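Local coordinates for protein glucosamine--fructose-6-phosphate aminotransferase [isomerizing] (Francisella tularensis subsp. tularensis, PDB 3TBF) that probably converts fructose 6-phosphate to glucosamine 6-phosphate with nitrogen from glutamine, this C-terminal portion carrying the isomerising half of the enzyme, at residues Cys62-Asn67 against Ala246-Glu251; Ser111-Asp116 against Asn140-Arg145. One frame throughout, in Å; residues are numbered along the deposited sequence.

Contact 1 (Cys62-Asn67 against Ala246-Glu251)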
# COMPACT_ATOMS: atom_id res chain seq x y z
N CYS A 62 -8.55 -8.66 3.59
CA CYS A 62 -7.18 -9.02 3.65
C CYS A 62 -6.74 -9.89 2.47
O CYS A 62 -7.57 -10.48 1.78
CB CYS A 62 -6.86 -9.61 5.02
SG CYS A 62 -7.33 -11.24 5.11
N GLY A 63 -5.45 -9.82 2.15
CA GLY A 63 -4.84 -10.63 1.14
C GLY A 63 -5.40 -10.33 -0.22
O GLY A 63 -5.57 -9.21 -0.61
N THR A 64 -5.74 -11.38 -0.93
CA THR A 64 -6.25 -11.29 -2.27
C THR A 64 -7.54 -10.48 -2.35
O THR A 64 -7.75 -9.76 -3.35
CB THR A 64 -6.50 -12.72 -2.77
OG1 THR A 64 -5.25 -13.25 -3.21
CG2 THR A 64 -7.44 -12.76 -3.91
N SER A 65 -8.40 -10.62 -1.34
CA SER A 65 -9.62 -9.85 -1.29
C SER A 65 -9.34 -8.33 -1.13
O SER A 65 -10.05 -7.47 -1.65
CB SER A 65 -10.51 -10.39 -0.15
OG SER A 65 -10.87 -11.79 -0.41
N TYR A 66 -8.25 -8.00 -0.46
CA TYR A 66 -7.88 -6.62 -0.37
C TYR A 66 -7.39 -6.11 -1.72
O TYR A 66 -7.76 -5.02 -2.14
CB TYR A 66 -6.86 -6.42 0.75
CG TYR A 66 -6.15 -5.11 0.78
CD1 TYR A 66 -6.74 -4.00 1.35
CD2 TYR A 66 -4.87 -5.00 0.28
CE1 TYR A 66 -6.08 -2.80 1.40
CE2 TYR A 66 -4.18 -3.81 0.31
CZ TYR A 66 -4.78 -2.72 0.88
OH TYR A 66 -4.10 -1.53 0.90
N ASN A 67 -6.62 -6.92 -2.43
CA ASN A 67 -6.25 -6.55 -3.79
C ASN A 67 -7.46 -6.34 -4.70
O ASN A 67 -7.47 -5.41 -5.50
CB ASN A 67 -5.31 -7.60 -4.35
CG ASN A 67 -4.03 -7.69 -3.57
OD1 ASN A 67 -3.66 -6.76 -2.89
ND2 ASN A 67 -3.38 -8.85 -3.60
N ALA A 246 1.92 -10.77 -7.98
CA ALA A 246 3.11 -10.99 -7.14
C ALA A 246 2.76 -11.84 -5.98
O ALA A 246 3.54 -12.67 -5.58
CB ALA A 246 3.74 -9.65 -6.66
N LEU A 247 1.59 -11.62 -5.41
CA LEU A 247 1.14 -12.42 -4.30
C LEU A 247 1.04 -13.87 -4.71
O LEU A 247 1.45 -14.74 -3.96
CB LEU A 247 -0.23 -11.93 -3.82
CG LEU A 247 -0.91 -12.76 -2.74
CD1 LEU A 247 0.04 -12.71 -1.49
CD2 LEU A 247 -2.34 -12.24 -2.45
N LYS A 248 0.48 -14.17 -5.89
CA LYS A 248 0.39 -15.61 -6.28
C LYS A 248 1.80 -16.21 -6.44
O LYS A 248 2.04 -17.33 -5.99
CB LYS A 248 -0.36 -15.89 -7.57
CG LYS A 248 -1.75 -15.29 -7.76
CD LYS A 248 -2.82 -15.90 -6.92
CE LYS A 248 -2.88 -15.31 -5.51
NZ LYS A 248 -4.32 -15.16 -5.07
N LEU A 249 2.69 -15.52 -7.10
CA LEU A 249 4.00 -16.08 -7.35
C LEU A 249 4.71 -16.38 -6.06
O LEU A 249 5.28 -17.44 -5.90
CB LEU A 249 4.85 -15.14 -8.20
CG LEU A 249 6.17 -15.74 -8.70
CD1 LEU A 249 5.85 -16.93 -9.48
CD2 LEU A 249 6.97 -14.71 -9.52
N LYS A 250 4.64 -15.44 -5.14
CA LYS A 250 5.28 -15.56 -3.85
C LYS A 250 4.68 -16.72 -3.06
O LYS A 250 5.39 -17.58 -2.53
CB LYS A 250 5.07 -14.21 -3.14
CG LYS A 250 5.64 -14.01 -1.79
CD LYS A 250 5.63 -12.53 -1.37
CE LYS A 250 4.36 -11.75 -1.80
NZ LYS A 250 4.28 -10.38 -1.20
N GLU A 251 3.35 -16.76 -3.03
CA GLU A 251 2.56 -17.67 -2.22
C GLU A 251 2.78 -19.12 -2.58
O GLU A 251 2.69 -19.96 -1.70
CB GLU A 251 1.06 -17.37 -2.41
CG GLU A 251 0.08 -17.71 -1.28
CD GLU A 251 -1.34 -17.04 -1.46
OE1 GLU A 251 -1.67 -16.55 -2.57
OE2 GLU A 251 -2.13 -17.00 -0.49
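Thr-64 meets both Leu-247 and Lys-248, taking all its closest contacts through its hydroxyl. Lys-248 NZ donates to Thr-64 OG1 over 2.8 Å, the two side chains crossing at about a right angle. The lysine leaves its own helix off to one side of the contact and reaches the hydroxyl by bending at chi2, chi3 and chi4. Leu-247 enters beside this bond: with CG anti to its backbone N (chi1 174°), it sends CD2 across to within 3.2 Å of Thr-64 OG1, a tight approach of methyl to oxygen. The same methyl lies 3.7 Å from Asn-67 ND2, one turn further along the helix, and touches the backbone carbon of Gly-63 more loosely.

The segments run almost antiparallel, at 164°, with their axes 11.4 Å apart, so side-chain ends rather than backbones close the distance. They belong to helices 63-80 and 238-253, each following the second strand from one edge of a five-stranded parallel sheet; these equivalent helices meet where the two SIS domains face each other.

Behind the first shell stands Glu-244, one turn before Lys-248: its OE2 is hydrogen-bonded to Thr-64 OG1 and forms a salt bridge with Lys-248 NZ, while OE1 takes Asn-67 ND2, tying Thr-64 and Asn-67 to the other domain. Lys-248 NZ is held further by the backbone O of Ser-163, and more distantly by Glu-251 OE1, a long salt bridge of 3.9 Å. Phe-167 of helix 165-184 packs on Thr-64 and Asn-67.

Contact 2 (Ser111-Asp116 against Asn140-Arg145)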
# COMPACT_ATOMS: atom_id res chain seq x y z
N SER A 111 -14.35 -17.03 2.30
CA SER A 111 -14.90 -17.94 3.28
C SER A 111 -16.00 -17.34 4.11
O SER A 111 -16.79 -18.06 4.68
CB SER A 111 -13.78 -18.38 4.26
OG SER A 111 -13.31 -17.29 5.02
N GLY A 112 -15.99 -16.03 4.26
CA GLY A 112 -16.86 -15.35 5.24
C GLY A 112 -16.53 -15.52 6.72
O GLY A 112 -17.34 -15.14 7.59
N GLU A 113 -15.36 -16.08 7.02
CA GLU A 113 -14.93 -16.33 8.40
C GLU A 113 -13.59 -15.63 8.76
O GLU A 113 -13.11 -15.76 9.85
CB GLU A 113 -14.82 -17.84 8.65
CG GLU A 113 -16.09 -18.67 8.43
CD GLU A 113 -17.30 -18.19 9.30
OE1 GLU A 113 -17.08 -17.60 10.38
OE2 GLU A 113 -18.48 -18.41 8.91
N THR A 114 -13.00 -14.91 7.85
CA THR A 114 -11.68 -14.34 8.01
C THR A 114 -11.70 -13.46 9.26
O THR A 114 -12.48 -12.48 9.36
CB THR A 114 -11.37 -13.47 6.75
OG1 THR A 114 -11.47 -14.29 5.58
CG2 THR A 114 -10.01 -12.79 6.82
N ALA A 115 -10.86 -13.83 10.24
CA ALA A 115 -10.93 -13.25 11.59
C ALA A 115 -10.93 -11.72 11.60
O ALA A 115 -11.87 -11.08 12.08
CB ALA A 115 -9.79 -13.76 12.42
N ASP A 116 -9.89 -11.12 11.08
CA ASP A 116 -9.74 -9.68 11.14
C ASP A 116 -10.85 -8.90 10.40
O ASP A 116 -11.36 -7.89 10.89
CB ASP A 116 -8.37 -9.29 10.59
CG ASP A 116 -7.21 -9.67 11.54
OD1 ASP A 116 -7.38 -9.65 12.79
OD2 ASP A 116 -6.10 -9.96 11.02
N ASN A 140 -24.38 -18.27 4.45
CA ASN A 140 -24.40 -18.84 5.79
C ASN A 140 -22.99 -18.89 6.40
O ASN A 140 -22.50 -19.93 6.84
CB ASN A 140 -25.07 -20.21 5.83
CG ASN A 140 -25.30 -20.67 7.26
OD1 ASN A 140 -25.72 -19.85 8.10
ND2 ASN A 140 -24.95 -21.93 7.58
N SER A 141 -22.33 -17.75 6.39
CA SER A 141 -21.04 -17.58 7.01
C SER A 141 -21.25 -16.42 7.96
O SER A 141 -22.22 -15.73 7.85
CB SER A 141 -19.98 -17.29 5.96
OG SER A 141 -20.35 -16.18 5.18
N SER A 142 -20.36 -16.24 8.92
CA SER A 142 -20.51 -15.19 9.90
C SER A 142 -20.63 -13.84 9.22
O SER A 142 -21.49 -13.04 9.57
CB SER A 142 -19.32 -15.18 10.83
OG SER A 142 -19.11 -16.44 11.41
N LEU A 143 -19.77 -13.59 8.23
CA LEU A 143 -19.82 -12.33 7.50
C LEU A 143 -21.15 -12.07 6.80
O LEU A 143 -21.65 -10.94 6.83
CB LEU A 143 -18.69 -12.26 6.49
CG LEU A 143 -17.34 -11.77 7.01
CD1 LEU A 143 -16.35 -11.84 5.84
CD2 LEU A 143 -17.36 -10.38 7.63
N VAL A 144 -21.70 -13.08 6.14
CA VAL A 144 -23.02 -12.95 5.54
C VAL A 144 -24.12 -12.76 6.59
O VAL A 144 -24.94 -11.87 6.47
CB VAL A 144 -23.33 -14.16 4.66
CG1 VAL A 144 -24.80 -14.12 4.19
CG2 VAL A 144 -22.31 -14.27 3.49
N ARG A 145 -24.10 -13.53 7.65
CA ARG A 145 -25.13 -13.39 8.68
C ARG A 145 -25.08 -12.03 9.37
O ARG A 145 -26.08 -11.41 9.66
CB ARG A 145 -25.05 -14.52 9.71
CG ARG A 145 -25.30 -15.91 9.09
CD ARG A 145 -25.38 -17.00 10.18
NE ARG A 145 -24.19 -17.01 11.02
CZ ARG A 145 -23.16 -17.83 10.90
NH1 ARG A 145 -23.13 -18.76 9.96
NH2 ARG A 145 -22.15 -17.73 11.75
O HOH W 1 -20.40 -19.65 10.48
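Gly-112 and Leu-143 approach to 4.8 Å between CA atoms, joined by a nearly straight bond of 3.0 Å from Leu-143 N to Gly-112 O. Gly-112 has positive phi, and Ser-141 OG sits 3.6 Å from its CA, on the side where a CB would lie; that hydroxyl is hydrogen-bonded to Val-138 O. Leu-143 lays CB, CG and CD1 along the Gly-112 peptide.

Glu-113 starts away from the helix but folds back at chi2 (-58°) to put its carboxylate over the first turn. OE1 receives Ser-142 OG at 2.6 Å through its syn lone pair, whereas OE2 takes Ser-142 N at 2.9 Å from above the carboxylate plane. Within the glutamate's own loop, Ser-111 OG accepts from Glu-113 N in an ST turn.

The two loops follow neighbouring strands, 103-109 and 129-136, at the C-terminal edge of the parallel sheet of a SIS domain. There the carboxylate faces the N-terminal end of helix 142-146, whose dipole probably favours its negative charge. Water 1 donates to Glu-113 OE2 and accepts from Arg-145 NH2 (2.9 Å), bridging opposite charges that do not touch directly.

In the fold
Contact 1 joins the two SIS domains, whereas contact 2 lies wholly within the first, bracing loops at the C-terminal ends of its strands. Their centres are 19 Å apart, yet they meet where Cys-62 SG packs against Thr-114 CG2 at 3.5 Å, because strands 56-61 and 103-109 are neighbours in the sheet. Cys-62 also packs on Glu-264 of the second subunit, placing this junction near the dimer interface. In related glucosamine-6-phosphate synthases the serine- and threonine-rich loop after the strand corresponding to 103-109 binds the sugar phosphate, and the Cys-Gly-Thr-Ser turn that opens helix 63-80 also lines that site. Both contacts therefore probably lie at its border.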